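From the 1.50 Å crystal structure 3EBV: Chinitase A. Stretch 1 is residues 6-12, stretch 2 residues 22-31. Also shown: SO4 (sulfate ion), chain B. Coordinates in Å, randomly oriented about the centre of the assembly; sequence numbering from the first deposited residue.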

# COMPACT_ATOMS: atom_id res chain seq x y z
N ALA A 6 -6.85 -7.69 -6.03
CA ALA A 6 -6.84 -7.34 -4.61
C ALA A 6 -7.19 -5.88 -4.39
O ALA A 6 -6.84 -4.99 -5.19
N VAL A 7 -7.81 -5.65 -3.23
CA VAL A 7 -7.98 -4.29 -2.68
C VAL A 7 -7.18 -4.27 -1.39
O VAL A 7 -7.40 -5.14 -0.51
N THR A 8 -6.24 -3.33 -1.27
CA THR A 8 -5.47 -3.14 -0.01
C THR A 8 -6.09 -1.99 0.74
O THR A 8 -6.42 -0.95 0.14
N GLY A 9 -6.26 -2.14 2.05
CA GLY A 9 -6.73 -1.00 2.87
C GLY A 9 -5.87 -0.80 4.09
O GLY A 9 -5.44 -1.78 4.70
N TYR A 10 -5.58 0.46 4.39
CA TYR A 10 -4.82 0.79 5.62
C TYR A 10 -5.75 0.88 6.80
O TYR A 10 -6.70 1.65 6.74
N TRP A 11 -5.44 0.10 7.85
CA TRP A 11 -6.22 0.17 9.12
C TRP A 11 -5.40 0.96 10.11
O TRP A 11 -4.22 0.66 10.34
N GLN A 12 -6.01 2.00 10.70
CA GLN A 12 -5.28 2.91 11.61
C GLN A 12 -5.09 2.39 13.03
O GLN A 12 -6.06 2.14 13.74
N LYS A 22 -12.01 -1.96 15.11
CA LYS A 22 -11.20 -3.16 15.37
C LYS A 22 -10.84 -3.76 14.01
O LYS A 22 -11.48 -3.44 12.99
N ILE A 23 -9.84 -4.64 13.98
CA ILE A 23 -9.57 -5.36 12.73
C ILE A 23 -10.83 -6.10 12.26
O ILE A 23 -11.08 -6.19 11.06
N SER A 24 -11.63 -6.64 13.18
CA SER A 24 -12.84 -7.40 12.82
C SER A 24 -13.91 -6.52 12.17
O SER A 24 -14.83 -7.04 11.53
N ASP A 25 -13.80 -5.19 12.31
CA ASP A 25 -14.75 -4.29 11.67
C ASP A 25 -14.43 -3.99 10.20
O ASP A 25 -15.24 -3.41 9.48
N VAL A 26 -13.20 -4.30 9.78
CA VAL A 26 -12.79 -3.97 8.41
C VAL A 26 -13.66 -4.71 7.39
O VAL A 26 -13.83 -5.92 7.49
N PRO A 27 -14.24 -3.97 6.42
CA PRO A 27 -15.07 -4.62 5.38
C PRO A 27 -14.44 -5.81 4.68
O PRO A 27 -13.21 -5.83 4.47
N SER A 28 -15.29 -6.75 4.28
CA SER A 28 -14.83 -7.96 3.61
C SER A 28 -14.12 -7.69 2.27
O SER A 28 -13.31 -8.52 1.84
N ALA A 29 -14.41 -6.53 1.66
CA ALA A 29 -13.79 -6.17 0.37
C ALA A 29 -12.27 -6.12 0.44
O ALA A 29 -11.60 -6.27 -0.60
N TYR A 30 -11.71 -5.87 1.63
CA TYR A 30 -10.27 -5.72 1.74
C TYR A 30 -9.57 -7.06 1.80
O TYR A 30 -9.74 -7.84 2.73
N ASP A 31 -8.73 -7.31 0.80
CA ASP A 31 -7.99 -8.57 0.71
C ASP A 31 -6.68 -8.51 1.45
O ASP A 31 -6.18 -9.53 1.92

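Residues 6-12 form a strand, and residues 22-31 run past it as a short 3-10 segment followed by loop and a type I turn from Pro27 to Tyr30. Contact is concentrated at two places, around Val7 and around Trp11.

At the first, Asp31 is the polar anchor. Its CA-to-CB bond points toward the strand. With chi1 m (-57°), the carboxylate reaches the backbone of Val7, and Val7 N donates to Asp31 OD2 at 2.9 Å. The main chain closes the pair, since Asp31 N donates to Val7 O, also at 2.9 Å. Val7 is thus bonded at both its N and its O to Asp31, once through the carboxylate and once through the main chain. Asp31 OD2 also lies 3.3 Å from Ala6 CA. Both carboxylate oxygens are also satisfied elsewhere in the structure, OD1 without any bond to the strand.

Val7 points sideways and is t at chi1. Its CB sits 3.6 Å from Ala29 O, and its CG1 packs 3.8 Å from Tyr30 CD1. Tyr30 also starts sideways, but its rotamer (chi1 m, -66°; chi2 -76°) brings the ring nearer to the strand. Thr8 C lies at the ring edge, 3.9 Å from Tyr30 CD1. Gly9 N is 3.5 Å from the same Tyr30 CD1. Glycine leaves room for this ring: an ideal CB on Gly9 would fall 2.5 Å from Tyr30 CD1, a clash. The hydroxyl of Tyr30 is hydrogen-bonded elsewhere in the structure.

At the second place Trp11 points toward the loop. Chi1 is t (173°) and chi2 is 85°, which lays the indole against Ile23 and Val26. Ile23 starts sideways, but m at both chi1 and chi2 brings its end closer. Its CD1 lies over one face of the indole, 3.5 Å from Trp11 CD2. The same methyl makes a CH-pi contact, 3.7 Å from the centroid of the five-membered ring and 19° off the normal. Val26 points toward the strand with chi1 t, and its CG2 is 3.6 Å from Trp11 CD1.

The CA-to-CB bond of Lys22 points away from the strand; chi1 is m and the other three angles are t. Its backbone, not its amine, meets the indole, with Lys22 C 3.6 Å from Trp11 NE1. Asp25, chi1 m, folds back so that Lys22 N donates to Asp25 OD2 at 2.8 Å, bracing the 3-10 segment.

Thr8 and Tyr10, both m, point away from the loop. Ser28, chi1 p, lies beyond reach of the strand; its OG donates to sulfate O4 at 2.7 Å. The ion probably comes from the crystallisation liquor.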

# COMPACT_ATOMS: atom_id res chain seq x y z
CB ALA A 6 -5.48 -7.59 -4.02
CB VAL A 7 -9.46 -3.95 -2.38
CG1 VAL A 7 -9.54 -2.52 -1.80
CG2 VAL A 7 -10.29 -4.02 -3.67
CB THR A 8 -3.98 -2.81 -0.32
OG1 THR A 8 -3.39 -3.90 -1.05
CG2 THR A 8 -3.15 -2.56 0.93
CB TYR A 10 -4.07 2.11 5.45
CG TYR A 10 -2.84 1.94 4.58
CD1 TYR A 10 -1.59 1.74 5.16
CD2 TYR A 10 -2.94 1.93 3.17
CE1 TYR A 10 -0.43 1.53 4.38
CE2 TYR A 10 -1.78 1.72 2.39
CZ TYR A 10 -0.56 1.52 3.00
OH TYR A 10 0.55 1.31 2.21
CB TRP A 11 -6.44 -1.25 9.61
CG TRP A 11 -7.07 -1.33 10.98
CD1 TRP A 11 -8.40 -1.28 11.25
CD2 TRP A 11 -6.38 -1.45 12.25
NE1 TRP A 11 -8.60 -1.37 12.64
CE2 TRP A 11 -7.39 -1.47 13.25
CE3 TRP A 11 -5.04 -1.51 12.64
CZ2 TRP A 11 -7.09 -1.61 14.62
CZ3 TRP A 11 -4.73 -1.62 14.01
CH2 TRP A 11 -5.76 -1.67 14.97
CB GLN A 12 -5.99 4.24 11.73
CG GLN A 12 -6.14 4.96 10.35
CD GLN A 12 -7.11 6.15 10.39
OE1 GLN A 12 -7.40 6.75 9.37
NE2 GLN A 12 -7.56 6.55 11.61
CB LYS A 22 -11.97 -4.19 16.20
CG LYS A 22 -12.33 -3.63 17.58
CD LYS A 22 -13.18 -4.61 18.37
CE LYS A 22 -13.44 -4.06 19.77
NZ LYS A 22 -14.44 -4.86 20.56
CB ILE A 23 -8.37 -6.35 12.93
CG1 ILE A 23 -7.05 -5.55 13.04
CG2 ILE A 23 -8.35 -7.45 11.84
CD1 ILE A 23 -6.53 -4.94 11.68
CB SER A 24 -13.44 -8.05 14.07
OG SER A 24 -13.71 -7.05 15.04
CB ASP A 25 -14.82 -2.94 12.38
CG ASP A 25 -15.37 -3.04 13.79
OD1 ASP A 25 -16.39 -3.75 13.97
OD2 ASP A 25 -14.79 -2.35 14.66
CB VAL A 26 -11.30 -4.31 8.19
CG1 VAL A 26 -10.92 -4.16 6.69
CG2 VAL A 26 -10.43 -3.40 9.09
CB PRO A 27 -15.35 -3.49 4.38
CG PRO A 27 -15.33 -2.20 5.27
CD PRO A 27 -14.25 -2.50 6.32
CB SER A 28 -16.00 -8.92 3.38
OG SER A 28 -17.01 -8.29 2.67
CB ALA A 29 -14.30 -4.82 -0.08
CB TYR A 30 -9.92 -4.86 2.95
CG TYR A 30 -10.41 -3.46 2.80
CD1 TYR A 30 -9.73 -2.56 1.97
CD2 TYR A 30 -11.59 -3.01 3.46
CE1 TYR A 30 -10.18 -1.26 1.81
CE2 TYR A 30 -12.04 -1.68 3.30
CZ TYR A 30 -11.32 -0.81 2.48
OH TYR A 30 -11.69 0.53 2.28
CB ASP A 31 -7.68 -8.87 -0.75
CG ASP A 31 -8.92 -8.93 -1.56
OD1 ASP A 31 -9.73 -9.88 -1.37
OD2 ASP A 31 -9.14 -8.06 -2.40
S SO4 B . -20.08 -8.86 4.81
O1 SO4 B . -19.58 -9.98 5.60
O2 SO4 B . -21.54 -8.92 4.64
O3 SO4 B . -19.66 -7.62 5.54
O4 SO4 B . -19.52 -8.91 3.46